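Local coordinates for SusD superfamily protein (Bacteroides fragilis, PDB 3L22), which probably takes part in carbohydrate binding at the outer membrane of the bacterium, as members of the SusD family do, and carries zinc ions in the crystal, at residues S231-V236 with Y244-S249; F251-A256 with V322-Y327; A294-I299 with G357-A362. One frame throughout, in Å; residues are numbered along the deposited sequence.

Contact 1 (S231-V236 with Y244-S249). With ZN (zinc ion), chain D.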
loop_
_atom_site.group_PDB
_atom_site.type_symbol
_atom_site.label_atom_id
_atom_site.label_comp_id
_atom_site.label_asym_id
_atom_site.label_seq_id
_atom_site.Cartn_x
_atom_site.Cartn_y
_atom_site.Cartn_z
ATOM N N SER A 231 1.437 15.690 11.581
ATOM C CA SER A 231 2.537 16.571 11.237
ATOM C C SER A 231 3.722 15.763 10.743
ATOM O O SER A 231 3.645 14.538 10.686
ATOM C CB SER A 231 2.885 17.423 12.463
ATOM O OG SER A 231 3.211 16.584 13.545
ATOM N N LEU A 232 4.759 16.470 10.289
ATOM C CA LEU A 232 5.975 15.886 9.818
ATOM C C LEU A 232 7.022 16.154 10.869
ATOM O O LEU A 232 7.550 17.261 10.942
ATOM C CB LEU A 232 6.432 16.526 8.499
ATOM C CG LEU A 232 5.529 16.426 7.267
ATOM C CD1 LEU A 232 6.182 17.145 6.080
ATOM C CD2 LEU A 232 5.208 14.956 6.954
ATOM N N PRO A 233 7.328 15.154 11.709
ATOM C CA PRO A 233 8.453 15.344 12.642
ATOM C C PRO A 233 9.783 15.584 11.894
ATOM O O PRO A 233 9.964 15.111 10.779
ATOM C CB PRO A 233 8.498 14.018 13.390
ATOM C CG PRO A 233 7.103 13.433 13.230
ATOM C CD PRO A 233 6.657 13.863 11.901
ATOM N N GLU A 234 10.703 16.304 12.509
ATOM C CA GLU A 234 12.012 16.553 11.897
ATOM C C GLU A 234 12.912 15.300 11.768
ATOM O O GLU A 234 13.844 15.269 10.958
ATOM C CB GLU A 234 12.761 17.632 12.687
ATOM C CG GLU A 234 12.100 19.001 12.590
ATOM C CD GLU A 234 12.175 19.636 11.174
ATOM O OE1 GLU A 234 12.865 19.164 10.232
ATOM O OE2 GLU A 234 11.514 20.650 11.022
ATOM N N ASP A 235 12.660 14.302 12.592
ATOM C CA ASP A 235 13.454 13.073 12.607
ATOM C C ASP A 235 12.728 12.043 11.733
ATOM O O ASP A 235 11.672 11.529 12.118
ATOM C CB ASP A 235 13.590 12.594 14.057
ATOM C CG ASP A 235 14.418 11.299 14.214
ATOM O OD1 ASP A 235 14.693 10.535 13.263
ATOM O OD2 ASP A 235 14.792 11.033 15.365
ATOM N N VAL A 236 13.324 11.681 10.604
ATOM C CA VAL A 236 12.702 10.707 9.673
ATOM C C VAL A 236 12.815 9.231 10.124
ATOM O O VAL A 236 12.303 8.358 9.439
ATOM C CB VAL A 236 13.300 10.859 8.257
ATOM C CG1 VAL A 236 13.135 12.322 7.767
ATOM C CG2 VAL A 236 14.794 10.398 8.220
ATOM N N TYR A 244 7.146 2.659 17.281
ATOM C CA TYR A 244 6.855 2.344 15.889
ATOM C C TYR A 244 5.764 3.202 15.261
ATOM O O TYR A 244 5.206 2.830 14.229
ATOM C CB TYR A 244 6.620 0.842 15.642
ATOM C CG TYR A 244 7.710 -0.048 16.207
ATOM C CD1 TYR A 244 8.957 -0.141 15.598
ATOM C CD2 TYR A 244 7.513 -0.752 17.387
ATOM C CE1 TYR A 244 9.961 -0.926 16.143
ATOM C CE2 TYR A 244 8.501 -1.551 17.919
ATOM C CZ TYR A 244 9.724 -1.643 17.293
ATOM O OH TYR A 244 10.700 -2.456 17.836
ATOM N N PHE A 245 5.470 4.348 15.862
ATOM C CA PHE A 245 4.572 5.329 15.260
ATOM C C PHE A 245 4.925 6.692 15.830
ATOM O O PHE A 245 5.563 6.784 16.869
ATOM C CB PHE A 245 3.079 4.997 15.521
ATOM C CG PHE A 245 2.678 4.958 16.983
ATOM C CD1 PHE A 245 2.829 3.797 17.733
ATOM C CD2 PHE A 245 2.149 6.081 17.604
ATOM C CE1 PHE A 245 2.463 3.754 19.062
ATOM C CE2 PHE A 245 1.753 6.047 18.928
ATOM C CZ PHE A 245 1.940 4.901 19.671
ATOM N N SER A 246 4.479 7.731 15.142
ATOM C CA SER A 246 4.755 9.091 15.504
ATOM C C SER A 246 3.499 9.906 15.199
ATOM O O SER A 246 2.486 9.360 14.739
ATOM C CB SER A 246 5.924 9.635 14.680
ATOM O OG SER A 246 5.539 9.862 13.310
ATOM N N GLN A 247 3.585 11.219 15.385
ATOM C CA GLN A 247 2.540 12.138 14.937
ATOM C C GLN A 247 2.336 12.200 13.407
ATOM O O GLN A 247 1.393 12.864 12.956
ATOM C CB GLN A 247 2.824 13.540 15.452
ATOM C CG GLN A 247 2.574 13.567 16.979
ATOM C CD GLN A 247 2.833 14.885 17.595
ATOM O OE1 GLN A 247 3.399 15.770 16.956
ATOM N NE2 GLN A 247 2.453 15.035 18.851
ATOM N N GLU A 248 3.216 11.557 12.638
ATOM C CA GLU A 248 3.047 11.400 11.188
ATOM C C GLU A 248 2.197 10.185 10.788
ATOM O O GLU A 248 1.693 10.128 9.658
ATOM C CB GLU A 248 4.416 11.312 10.521
ATOM C CG GLU A 248 4.400 11.618 9.061
ATOM C CD GLU A 248 5.721 11.383 8.339
ATOM O OE1 GLU A 248 6.787 11.389 8.997
ATOM O OE2 GLU A 248 5.671 11.216 7.079
ATOM N N SER A 249 2.015 9.234 11.707
ATOM C CA SER A 249 1.496 7.919 11.368
ATOM C C SER A 249 -0.010 7.934 11.310
ATOM O O SER A 249 -0.662 8.262 12.294
ATOM C CB SER A 249 1.951 6.903 12.428
ATOM O OG SER A 249 3.354 6.915 12.558
HETATM ZN ZN ZN D . 11.807 21.946 9.143
HETATM O O HOH W 1 0.734 16.352 14.936
HETATM O O HOH W 2 5.827 16.792 14.910
HETATM O O HOH W 3 13.542 20.587 8.184
HETATM O O HOH W 4 10.006 23.280 9.908
HETATM O O HOH W 5 10.225 20.566 8.074
HETATM O O HOH W 6 12.120 23.270 7.107
HETATM O O HOH W 7 13.870 22.896 9.916
#
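P233 and S231 pack against the type I beta turn S246-S249, within the long loop between helix 217-225 and strand 249-253. S246 also makes an ST turn, its OG accepting from E248 N. One backbone hydrogen bond ties the segments: S231 N stands above the carbonyl plane of Q247 and reaches its O at 3.1 Å. E248 packs against both L232 and P233. Its CG lies anti to the backbone N (chi1 -160°), and the rest of the extended chain runs obliquely across P233 and L232. CB touches P233 CD at 3.7 Å, while the carboxylate approaches the L232 methyl CD2, with OE2 3.8 Å away. A glutamate suits this place because its methylene stem packs against the two apolar residues while the buried carboxylate is paired beyond them, OE2 with R326 and the backbone N of A328, OE1 with R358. The rigid proline ring also brings CG to within 3.9 Å of S246 OG. At the more open side S231 OG sits alongside Q247, 3.6 Å from its CB. Two waters each bond to this hydroxyl and donate weakly to Q247 OE1, bridging the small polar groups. Further along the same segment E234 OE1 forms a salt bridge with K297, and E234 OE2 binds a zinc ion at 2.3 Å, with five waters as the other ligands.

Contact 2 (F251-A256 with V322-Y327). With EDO (1,2-ethanediol), chain B.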
loop_
_atom_site.group_PDB
_atom_site.type_symbol
_atom_site.label_atom_id
_atom_site.label_comp_id
_atom_site.label_asym_id
_atom_site.label_seq_id
_atom_site.Cartn_x
_atom_site.Cartn_y
_atom_site.Cartn_z
ATOM N N PHE A 251 -1.979 5.180 9.470
ATOM C CA PHE A 251 -2.410 3.780 9.601
ATOM C C PHE A 251 -1.230 2.841 9.329
ATOM O O PHE A 251 -0.531 3.008 8.309
ATOM C CB PHE A 251 -3.584 3.477 8.640
ATOM C CG PHE A 251 -4.085 2.064 8.728
ATOM C CD1 PHE A 251 -4.733 1.618 9.873
ATOM C CD2 PHE A 251 -3.899 1.160 7.671
ATOM C CE1 PHE A 251 -5.144 0.285 9.995
ATOM C CE2 PHE A 251 -4.335 -0.168 7.767
ATOM C CZ PHE A 251 -4.946 -0.606 8.921
ATOM N N SER A 252 -1.044 1.867 10.222
ATOM C CA SER A 252 0.024 0.871 10.151
ATOM C C SER A 252 -0.462 -0.461 10.644
ATOM O O SER A 252 -1.491 -0.559 11.348
ATOM C CB SER A 252 1.219 1.256 11.045
ATOM O OG SER A 252 1.741 2.521 10.727
ATOM N N LEU A 253 0.280 -1.496 10.272
ATOM C CA LEU A 253 0.020 -2.870 10.737
ATOM C C LEU A 253 1.052 -3.175 11.828
ATOM O O LEU A 253 2.276 -3.211 11.534
ATOM C CB LEU A 253 0.136 -3.879 9.597
ATOM C CG LEU A 253 -0.523 -3.480 8.274
ATOM C CD1 LEU A 253 -0.300 -4.607 7.201
ATOM C CD2 LEU A 253 -1.976 -3.224 8.518
ATOM N N PRO A 254 0.587 -3.334 13.075
ATOM C CA PRO A 254 1.511 -3.524 14.195
ATOM C C PRO A 254 1.941 -4.962 14.296
ATOM O O PRO A 254 1.230 -5.850 13.796
ATOM C CB PRO A 254 0.654 -3.142 15.405
ATOM C CG PRO A 254 -0.736 -3.592 14.987
ATOM C CD PRO A 254 -0.823 -3.320 13.525
HETATM N N MSE A 255 3.060 -5.203 14.952
HETATM C CA MSE A 255 3.579 -6.550 15.181
HETATM C C MSE A 255 3.764 -6.751 16.677
HETATM O O MSE A 255 4.050 -5.787 17.413
HETATM C CB MSE A 255 4.950 -6.653 14.552
HETATM C CG MSE A 255 5.009 -6.516 13.068
HETATM SE SE MSE A 255 4.210 -8.079 12.238
HETATM C CE MSE A 255 4.134 -7.408 10.380
ATOM N N ALA A 256 3.680 -8.004 17.098
ATOM C CA ALA A 256 3.923 -8.435 18.443
ATOM C C ALA A 256 4.691 -9.747 18.364
ATOM O O ALA A 256 4.597 -10.482 17.367
ATOM C CB ALA A 256 2.593 -8.618 19.224
ATOM N N VAL A 322 4.550 -2.104 9.845
ATOM C CA VAL A 322 4.451 -1.858 8.436
ATOM C C VAL A 322 3.589 -0.606 8.267
ATOM O O VAL A 322 2.406 -0.610 8.619
ATOM C CB VAL A 322 3.854 -3.071 7.714
ATOM C CG1 VAL A 322 3.700 -2.830 6.161
ATOM C CG2 VAL A 322 4.746 -4.306 8.020
ATOM N N PRO A 323 4.182 0.499 7.781
ATOM C CA PRO A 323 3.463 1.750 7.580
ATOM C C PRO A 323 2.663 1.764 6.264
ATOM O O PRO A 323 3.248 1.669 5.155
ATOM C CB PRO A 323 4.592 2.765 7.531
ATOM C CG PRO A 323 5.718 2.040 6.889
ATOM C CD PRO A 323 5.588 0.608 7.334
ATOM N N ILE A 324 1.343 1.856 6.366
ATOM C CA ILE A 324 0.473 1.884 5.178
ATOM C C ILE A 324 0.282 3.333 4.712
ATOM O O ILE A 324 0.557 3.642 3.573
ATOM C CB ILE A 324 -0.881 1.196 5.468
ATOM C CG1 ILE A 324 -0.653 -0.279 5.899
ATOM C CG2 ILE A 324 -1.844 1.283 4.289
ATOM C CD1 ILE A 324 0.065 -1.174 4.895
ATOM N N PHE A 325 -0.203 4.196 5.596
ATOM C CA PHE A 325 -0.396 5.609 5.320
ATOM C C PHE A 325 0.306 6.451 6.374
ATOM O O PHE A 325 0.095 6.251 7.593
ATOM C CB PHE A 325 -1.888 5.992 5.383
ATOM C CG PHE A 325 -2.782 5.207 4.468
ATOM C CD1 PHE A 325 -2.466 5.027 3.126
ATOM C CD2 PHE A 325 -3.990 4.695 4.948
ATOM C CE1 PHE A 325 -3.308 4.340 2.297
ATOM C CE2 PHE A 325 -4.828 4.001 4.133
ATOM C CZ PHE A 325 -4.495 3.816 2.798
ATOM N N ARG A 326 1.103 7.412 5.924
ATOM C CA ARG A 326 1.615 8.459 6.799
ATOM C C ARG A 326 1.497 9.816 6.136
ATOM O O ARG A 326 1.291 9.918 4.902
ATOM C CB ARG A 326 3.049 8.136 7.269
ATOM C CG ARG A 326 4.094 8.040 6.254
ATOM C CD ARG A 326 5.405 7.614 6.906
ATOM N NE ARG A 326 6.459 7.284 5.970
ATOM C CZ ARG A 326 7.307 8.152 5.385
ATOM N NH1 ARG A 326 7.252 9.465 5.599
ATOM N NH2 ARG A 326 8.247 7.700 4.558
ATOM N N TYR A 327 1.612 10.865 6.946
ATOM C CA TYR A 327 1.259 12.200 6.489
ATOM C C TYR A 327 2.117 12.770 5.351
ATOM O O TYR A 327 1.618 13.585 4.583
ATOM C CB TYR A 327 1.212 13.157 7.684
ATOM C CG TYR A 327 0.637 14.522 7.391
ATOM C CD1 TYR A 327 -0.623 14.678 6.819
ATOM C CD2 TYR A 327 1.341 15.670 7.740
ATOM C CE1 TYR A 327 -1.116 15.938 6.519
ATOM C CE2 TYR A 327 0.835 16.941 7.489
ATOM C CZ TYR A 327 -0.387 17.064 6.890
ATOM O OH TYR A 327 -0.858 18.318 6.674
HETATM C C1 EDO B . -3.805 21.020 3.851
HETATM O O1 EDO B . -5.203 21.172 3.559
HETATM C C2 EDO B . -3.215 19.773 3.190
HETATM O O2 EDO B . -2.676 18.748 4.084
HETATM O O HOH W 8 1.795 4.804 9.273
#
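F251-L253 and V322-F325 pair antiparallel: F251 with F325 and L253 with V322 are hydrogen-bonded pairs, and S252 faces P323 in the non-hydrogen-bonded pair between them. Proline fits there because a residue in a non-hydrogen-bonded pair needs no N-H for its partner strand. The register slips by one residue at I324, where F251 O accepts from both I324 N (2.9 Å) and F325 N (3.0 Å), each in the carbonyl plane. This is a classic beta bulge in a two-stranded sheet of a protein with far more helix than strand. The extra residue places the branched I324 side chain beside F251, pointing the same way, with CB 3.7 Å from ring atom CD2. Its methyl CG2, anti to the backbone N, lies in plane at the edge of the F251 ring and 3.8 Å above the centre of the F325 ring. The other branch turns to L253, whose CG is 4.0 Å from I324 CG1. Selenomethionine M255 bends at chi2 (-70°), which turns SE; its terminal CE then lies 3.9 Å from V322 CG2. On the S252 side a water donates to F325 O and bonds to S252 OG at 2.7 Å. Beyond the pair, F251 meets F122 edge-to-face, and F325 packs on helix 200-213.

Contact 3 (A294-I299 with G357-A362)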
loop_
_atom_site.group_PDB
_atom_site.type_symbol
_atom_site.label_atom_id
_atom_site.label_comp_id
_atom_site.label_asym_id
_atom_site.label_seq_id
_atom_site.Cartn_x
_atom_site.Cartn_y
_atom_site.Cartn_z
ATOM N N ALA A 294 24.049 14.101 -0.026
ATOM C CA ALA A 294 24.729 13.586 1.145
ATOM C C ALA A 294 24.133 14.138 2.458
ATOM O O ALA A 294 24.178 13.463 3.500
ATOM C CB ALA A 294 26.314 13.891 1.049
ATOM N N THR A 295 23.570 15.347 2.425
ATOM C CA THR A 295 22.994 15.935 3.626
ATOM C C THR A 295 21.462 15.767 3.710
ATOM O O THR A 295 20.841 16.332 4.600
ATOM C CB THR A 295 23.291 17.424 3.689
ATOM O OG1 THR A 295 22.810 17.992 2.480
ATOM C CG2 THR A 295 24.819 17.717 3.822
ATOM N N ASP A 296 20.844 15.033 2.778
ATOM C CA ASP A 296 19.416 14.696 2.869
ATOM C C ASP A 296 19.252 13.734 4.046
ATOM O O ASP A 296 19.940 12.730 4.109
ATOM C CB ASP A 296 18.975 14.054 1.538
ATOM C CG ASP A 296 17.465 13.756 1.421
ATOM O OD1 ASP A 296 16.820 13.273 2.379
ATOM O OD2 ASP A 296 16.938 13.893 0.273
ATOM N N LYS A 297 18.322 14.013 4.949
ATOM C CA LYS A 297 18.077 13.132 6.127
ATOM C C LYS A 297 17.786 11.683 5.788
ATOM O O LYS A 297 18.186 10.800 6.526
ATOM C CB LYS A 297 16.937 13.687 6.989
ATOM C CG LYS A 297 17.276 15.010 7.687
ATOM C CD LYS A 297 16.134 15.433 8.640
ATOM C CE LYS A 297 16.255 16.872 9.126
ATOM N NZ LYS A 297 14.915 17.374 9.649
ATOM N N ARG A 298 17.085 11.451 4.672
ATOM C CA ARG A 298 16.712 10.142 4.226
ATOM C C ARG A 298 17.916 9.351 3.689
ATOM O O ARG A 298 17.999 8.139 3.880
ATOM C CB ARG A 298 15.628 10.262 3.180
ATOM C CG ARG A 298 14.360 10.940 3.719
ATOM C CD ARG A 298 13.444 11.447 2.642
ATOM N NE ARG A 298 14.075 12.513 1.860
ATOM C CZ ARG A 298 13.424 13.291 1.003
ATOM N NH1 ARG A 298 12.115 13.143 0.790
ATOM N NH2 ARG A 298 14.094 14.215 0.316
ATOM N N ILE A 299 18.848 10.058 3.053
ATOM C CA ILE A 299 20.092 9.484 2.565
ATOM C C ILE A 299 20.983 9.125 3.774
ATOM O O ILE A 299 21.425 7.981 3.885
ATOM C CB ILE A 299 20.793 10.438 1.549
ATOM C CG1 ILE A 299 19.884 10.660 0.312
ATOM C CG2 ILE A 299 22.215 9.942 1.161
ATOM C CD1 ILE A 299 19.374 9.434 -0.390
ATOM N N GLY A 357 11.461 19.889 2.271
ATOM C CA GLY A 357 12.088 20.711 3.315
ATOM C C GLY A 357 12.260 20.038 4.660
ATOM O O GLY A 357 13.128 20.417 5.439
ATOM N N ARG A 358 11.431 19.042 4.956
ATOM C CA ARG A 358 11.636 18.255 6.163
ATOM C C ARG A 358 12.992 17.525 6.148
ATOM O O ARG A 358 13.644 17.411 7.207
ATOM C CB ARG A 358 10.446 17.358 6.451
ATOM C CG ARG A 358 10.525 16.598 7.794
ATOM C CD ARG A 358 11.045 15.199 7.666
ATOM N NE ARG A 358 10.211 14.300 6.875
ATOM C CZ ARG A 358 9.241 13.511 7.345
ATOM N NH1 ARG A 358 8.899 13.521 8.633
ATOM N NH2 ARG A 358 8.588 12.697 6.511
ATOM N N SER A 359 13.429 17.084 4.958
ATOM C CA SER A 359 14.647 16.294 4.828
ATOM C C SER A 359 15.856 17.006 4.188
ATOM O O SER A 359 16.995 16.571 4.387
ATOM C CB SER A 359 14.326 15.021 4.038
ATOM O OG SER A 359 13.433 14.179 4.761
ATOM N N VAL A 360 15.596 18.045 3.387
ATOM C CA VAL A 360 16.622 18.719 2.560
ATOM C C VAL A 360 16.594 20.201 2.881
ATOM O O VAL A 360 15.584 20.822 2.717
ATOM C CB VAL A 360 16.350 18.541 1.023
ATOM C CG1 VAL A 360 17.360 19.333 0.155
ATOM C CG2 VAL A 360 16.387 17.019 0.614
ATOM N N ASP A 361 17.695 20.767 3.331
ATOM C CA ASP A 361 17.777 22.224 3.578
ATOM C C ASP A 361 17.599 23.074 2.309
ATOM O O ASP A 361 18.368 22.948 1.350
ATOM C CB ASP A 361 19.142 22.534 4.171
ATOM C CG ASP A 361 19.344 24.021 4.462
ATOM O OD1 ASP A 361 18.414 24.708 4.941
ATOM O OD2 ASP A 361 20.465 24.497 4.208
ATOM N N ALA A 362 16.604 23.955 2.339
ATOM C CA ALA A 362 16.172 24.720 1.179
ATOM C C ALA A 362 17.225 25.677 0.704
ATOM O O ALA A 362 17.414 25.830 -0.499
ATOM C CB ALA A 362 14.888 25.491 1.480
HETATM O O HOH W 9 19.905 19.570 4.096
#
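S359 lays its CB over one face of the R298 guanidinium, 3.2 Å above the plane and offset toward the rim, while the D296 carboxylate carbon lies in plane at the edge. R298 grips that carboxylate side-on. NE binds the syn lone pair of OD1 at 2.9 Å in an almost straight bond (168°), and NH2 reaches the syn side of OD2 in a salt bridge. With CG anti to its backbone N (chi1 -175°), D296 also caps the helix that follows: OD1 accepts from R298 N on its anti side. Aspartate is short enough to do both, and the helix end would be expected to stabilise its charge. V360 brings CG2 to within 3.2 Å of D296 OD2. Beside this cluster K297 makes the two bonds that join the segments. Its backbone N donates to S359 O at 2.9 Å, and its extended side chain runs past S359 until NZ meets R358 O at 2.8 Å, nearly along the C=O axis. R358 O and S359 O lie at the C-terminal end of helix 345-359, and the long, charged lysine chain suits the carbonyl R358 O. The contact thus sets the N-terminal end of helix 297-302 against that end; helix 374-388 flanks both, with L387 touching D296 and R298, E384 and E388 binding R298 NH1, and E388 also binding R358.

Along the chain contact 1 closes just before contact 2 opens, and contacts 2 and 3 then cross, since A294-I299 lies between the two halves of contact 2. Contact 1 stands between the others in space: its centre is about 12 Å from that of contact 2 and 15 Å from that of contact 3, which are 23 Å apart. The loop of contact 1 leads directly into strand 249-253, and strand 322-326 leads into helix 327-339, on which L232 packs. V236 meanwhile rests on R358 and S359 of contact 3. Through the arginines R326 and R358 and their acidic partners, the small sheet and the loop of contact 1 are joined to helices 345-359 and 374-388.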